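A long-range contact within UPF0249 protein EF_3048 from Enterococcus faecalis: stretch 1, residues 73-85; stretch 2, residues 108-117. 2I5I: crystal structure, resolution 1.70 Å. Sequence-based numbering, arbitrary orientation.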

# COMPACT_ATOMS: atom_id res chain seq x y z
N LYS A 73 22.88 -22.13 9.69
CA LYS A 73 22.48 -23.46 10.11
C LYS A 73 21.34 -23.94 9.22
O LYS A 73 20.60 -23.15 8.64
CB LYS A 73 22.00 -23.44 11.55
CG LYS A 73 22.98 -22.85 12.56
CD LYS A 73 22.48 -23.02 13.98
CE LYS A 73 23.63 -23.04 14.96
NZ LYS A 73 23.21 -23.28 16.35
N PRO A 74 21.16 -25.25 9.11
CA PRO A 74 19.97 -25.75 8.42
C PRO A 74 18.69 -25.37 9.15
O PRO A 74 18.68 -25.03 10.33
CB PRO A 74 20.14 -27.27 8.43
CG PRO A 74 21.38 -27.57 9.17
CD PRO A 74 22.04 -26.30 9.60
N ILE A 75 17.59 -25.47 8.42
CA ILE A 75 16.25 -25.32 8.96
C ILE A 75 15.93 -26.37 10.02
O ILE A 75 15.39 -26.11 11.11
CB ILE A 75 15.22 -25.42 7.82
CG1 ILE A 75 15.38 -24.35 6.71
CG2 ILE A 75 13.81 -25.37 8.35
CD1 ILE A 75 15.24 -22.96 7.33
N LEU A 76 16.26 -27.64 9.73
CA LEU A 76 15.96 -28.73 10.65
C LEU A 76 17.00 -28.80 11.77
O LEU A 76 18.16 -28.47 11.56
CB LEU A 76 15.91 -30.06 9.89
CG LEU A 76 14.80 -30.17 8.83
CD1 LEU A 76 14.94 -31.46 8.03
CD2 LEU A 76 13.44 -30.08 9.49
N PRO A 77 16.56 -29.22 12.95
CA PRO A 77 17.52 -29.30 14.08
C PRO A 77 18.63 -30.28 13.71
O PRO A 77 18.46 -31.22 12.93
CB PRO A 77 16.68 -29.79 15.24
CG PRO A 77 15.26 -29.68 14.84
CD PRO A 77 15.21 -29.62 13.35
N ARG A 78 19.79 -30.00 14.27
CA ARG A 78 21.01 -30.74 13.96
C ARG A 78 20.83 -32.24 14.17
O ARG A 78 21.36 -33.06 13.43
CB ARG A 78 22.18 -30.25 14.82
CG ARG A 78 21.95 -30.12 16.31
CD ARG A 78 23.14 -29.50 17.03
NE ARG A 78 24.41 -30.13 16.71
CZ ARG A 78 25.60 -29.60 16.96
NH1 ARG A 78 25.70 -28.41 17.53
NH2 ARG A 78 26.71 -30.25 16.63
N GLU A 79 20.08 -32.61 15.20
CA GLU A 79 19.85 -34.02 15.51
C GLU A 79 19.20 -34.75 14.35
O GLU A 79 19.36 -35.96 14.15
CB GLU A 79 18.97 -34.11 16.77
CG GLU A 79 19.61 -33.63 18.05
CD GLU A 79 19.64 -32.12 18.21
OE1 GLU A 79 18.87 -31.44 17.50
OE2 GLU A 79 20.44 -31.63 19.04
N MSE A 80 18.44 -34.01 13.55
CA MSE A 80 17.74 -34.64 12.43
C MSE A 80 18.60 -34.66 11.18
O MSE A 80 18.34 -35.51 10.33
CB MSE A 80 16.40 -33.95 12.13
CG MSE A 80 15.36 -33.93 13.23
SE MSE A 80 13.76 -33.17 12.80
CE MSE A 80 13.62 -33.59 11.06
N VAL A 81 19.57 -33.76 11.04
CA VAL A 81 20.42 -33.67 9.85
C VAL A 81 21.90 -33.62 10.16
O VAL A 81 22.68 -32.80 9.70
CB VAL A 81 20.01 -32.44 9.02
CG1 VAL A 81 18.69 -32.71 8.30
CG2 VAL A 81 19.89 -31.21 9.91
N PRO A 82 22.36 -34.59 10.95
CA PRO A 82 23.68 -34.46 11.57
C PRO A 82 24.81 -34.49 10.56
O PRO A 82 25.90 -33.99 10.83
CB PRO A 82 23.74 -35.70 12.48
CG PRO A 82 22.76 -36.67 11.94
CD PRO A 82 21.69 -35.86 11.27
N SER A 83 24.56 -35.09 9.39
CA SER A 83 25.60 -35.19 8.37
C SER A 83 25.84 -33.87 7.67
O SER A 83 26.77 -33.69 6.89
CB SER A 83 25.17 -36.23 7.32
OG SER A 83 24.20 -35.65 6.44
N LEU A 84 24.95 -32.91 7.92
CA LEU A 84 24.99 -31.67 7.16
C LEU A 84 25.79 -30.59 7.89
O LEU A 84 26.08 -29.57 7.25
CB LEU A 84 23.58 -31.16 6.90
CG LEU A 84 22.60 -32.07 6.16
CD1 LEU A 84 21.42 -31.25 5.65
CD2 LEU A 84 23.26 -32.81 5.00
N VAL A 85 26.12 -30.82 9.15
CA VAL A 85 26.71 -29.73 9.93
C VAL A 85 28.06 -29.97 10.57
O VAL A 85 28.45 -31.08 10.89
CB VAL A 85 25.73 -29.39 11.08
CG1 VAL A 85 24.36 -29.11 10.47
CG2 VAL A 85 25.68 -30.49 12.12
N ASN A 108 15.47 -34.12 3.17
CA ASN A 108 14.62 -33.60 4.23
C ASN A 108 14.89 -32.12 4.47
O ASN A 108 13.97 -31.32 4.64
CB ASN A 108 14.83 -34.37 5.53
CG ASN A 108 14.39 -35.82 5.39
OD1 ASN A 108 13.45 -36.10 4.63
ND2 ASN A 108 15.04 -36.74 6.09
N GLU A 109 16.17 -31.79 4.50
CA GLU A 109 16.52 -30.38 4.74
C GLU A 109 16.05 -29.50 3.59
O GLU A 109 15.47 -28.43 3.82
CB GLU A 109 18.03 -30.24 4.97
CG GLU A 109 18.52 -28.80 4.96
CD GLU A 109 17.94 -27.94 6.07
OE1 GLU A 109 17.49 -28.49 7.09
OE2 GLU A 109 17.98 -26.69 5.94
N TRP A 110 16.28 -29.93 2.35
CA TRP A 110 15.83 -29.08 1.23
C TRP A 110 14.32 -28.99 1.19
O TRP A 110 13.72 -27.95 0.89
CB TRP A 110 16.45 -29.60 -0.07
CG TRP A 110 17.88 -29.18 -0.25
CD1 TRP A 110 18.64 -28.36 0.54
CD2 TRP A 110 18.73 -29.57 -1.34
NE1 TRP A 110 19.91 -28.24 0.00
CE2 TRP A 110 19.99 -28.97 -1.15
CE3 TRP A 110 18.53 -30.39 -2.45
CZ2 TRP A 110 21.03 -29.17 -2.05
CZ3 TRP A 110 19.57 -30.58 -3.34
CH2 TRP A 110 20.82 -29.98 -3.15
N ASP A 111 13.64 -30.09 1.52
CA ASP A 111 12.18 -30.06 1.61
C ASP A 111 11.78 -29.02 2.65
O ASP A 111 10.88 -28.19 2.46
CB ASP A 111 11.67 -31.44 1.96
CG ASP A 111 10.18 -31.56 2.21
OD1 ASP A 111 9.38 -31.47 1.24
OD2 ASP A 111 9.79 -31.75 3.38
N ALA A 112 12.45 -29.04 3.79
CA ALA A 112 12.23 -28.06 4.85
C ALA A 112 12.49 -26.64 4.35
O ALA A 112 11.78 -25.71 4.73
CB ALA A 112 13.15 -28.39 6.01
N GLN A 113 13.49 -26.46 3.49
CA GLN A 113 13.80 -25.12 2.99
C GLN A 113 12.70 -24.61 2.09
O GLN A 113 12.40 -23.43 1.98
CB GLN A 113 15.15 -25.12 2.25
CG GLN A 113 16.31 -25.09 3.25
CD GLN A 113 17.67 -25.23 2.60
OE1 GLN A 113 17.95 -24.78 1.48
NE2 GLN A 113 18.59 -25.88 3.31
N ILE A 114 12.06 -25.55 1.40
CA ILE A 114 10.99 -25.14 0.48
C ILE A 114 9.77 -24.76 1.28
O ILE A 114 9.14 -23.74 1.01
CB ILE A 114 10.67 -26.25 -0.54
CG1 ILE A 114 11.79 -26.44 -1.55
CG2 ILE A 114 9.33 -26.00 -1.19
CD1 ILE A 114 11.69 -27.71 -2.37
N ILE A 115 9.45 -25.57 2.29
CA ILE A 115 8.32 -25.23 3.16
C ILE A 115 8.54 -23.89 3.87
O ILE A 115 7.61 -23.11 4.03
CB ILE A 115 8.09 -26.34 4.19
CG1 ILE A 115 7.46 -27.57 3.48
CG2 ILE A 115 7.27 -25.92 5.37
CD1 ILE A 115 8.40 -28.73 3.62
N SER A 116 9.78 -23.64 4.24
CA SER A 116 10.17 -22.41 4.91
C SER A 116 9.96 -21.22 3.96
O SER A 116 9.43 -20.22 4.42
CB SER A 116 11.60 -22.45 5.41
OG SER A 116 11.74 -23.46 6.39
N PHE A 117 10.36 -21.34 2.70
CA PHE A 117 10.06 -20.30 1.73
C PHE A 117 8.58 -19.95 1.77
O PHE A 117 8.21 -18.77 1.74
CB PHE A 117 10.44 -20.73 0.32
CG PHE A 117 10.27 -19.72 -0.80
CD1 PHE A 117 9.09 -19.39 -1.41
CD2 PHE A 117 11.41 -19.06 -1.25
CE1 PHE A 117 8.96 -18.42 -2.39
CE2 PHE A 117 11.32 -18.10 -2.24
CZ PHE A 117 10.11 -17.77 -2.81
O HOH W 1 16.45 -35.92 8.45

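Residues 108-117 form a regular helical segment, the continuation of a helix that begins earlier in the chain, whereas residues 73-85 follow an irregular path of loops and turns. The loop comes closest to the helix at two consecutive residues: the CA atoms of Ile75 and Ala112 lie 6.4 Å apart, and those of Leu76 and Glu109 6.2 Å apart. Beyond this point the loop turns back on itself. The amide N of Met80 donates to the carbonyl O of Pro77 at 2.9 Å, and the N of Leu84 donates to the O of Val81 at the same distance, so that Val81 and Leu84 return to the neighbourhood of the helix while Arg78 and Glu79 remain out of its reach. Together the two stretches bury 378 Å² of surface.

Glu109 is the centre of the contact and has the largest covered area of any residue in it. Its CA-to-CB bond points sideways, but with chi1 in t and chi2 in p the carboxylate comes nearer to the loop and meets two successive backbone amides. Ile75 N donates to Glu109 OE2 at 2.8 Å, and Leu76 N donates to Glu109 OE1 at 3.0 Å with an almost linear N-H...O angle of 172°. A carboxylate suits this arrangement because its two oxygens can each accept from a separate amide, and here they satisfy main-chain donors that lack partners in a regular secondary structure. The same side chain is braced from within the helix: Gln113 NE2, one turn further along, donates to Glu109 OE2 at 2.8 Å. OE2 thus accepts from both stretches. Pro74 closes in beside the carboxylate, its CB 3.2 Å from Glu109 OE1.

Apolar contacts add to this polar centre. Ala112, one turn after Asn108, presents a methyl group to both loop residues, with its CB 3.9 Å from Ile75 CG2 and 3.7 Å from Leu76 CG. Ile75 also reaches further along the helix, where its CG1 lies 3.7 Å from Gln113 CG and its CG2 3.4 Å from Ser116 OG. That hydroxyl is turned back to its own helix, donating to Ala112 O at 2.8 Å, so its proton is engaged within the helix while OG packs against the isoleucine methyl. Leu76 extends toward the earlier turn, placing CD1 3.8 Å from Asn108 CB. The aliphatic part of Glu109 is covered as well: its CB is 3.6 Å from Leu84 CD1 and 4.2 Å from Val81 CG1. The one residue thus offers methylene surface to apolar side chains and its charged end to backbone amides.

A water molecule provides a further link near Asn108. It donates to Met80 O at 2.7 Å and accepts from Asn108 ND2 at 2.9 Å, bridging a loop carbonyl and a helix side chain. Met80 is present as selenomethionine; its CA-to-CB bond points toward the helix, yet the nearest approach of its side chain is 5.7 Å, from Met80 CE to Asn108 CB.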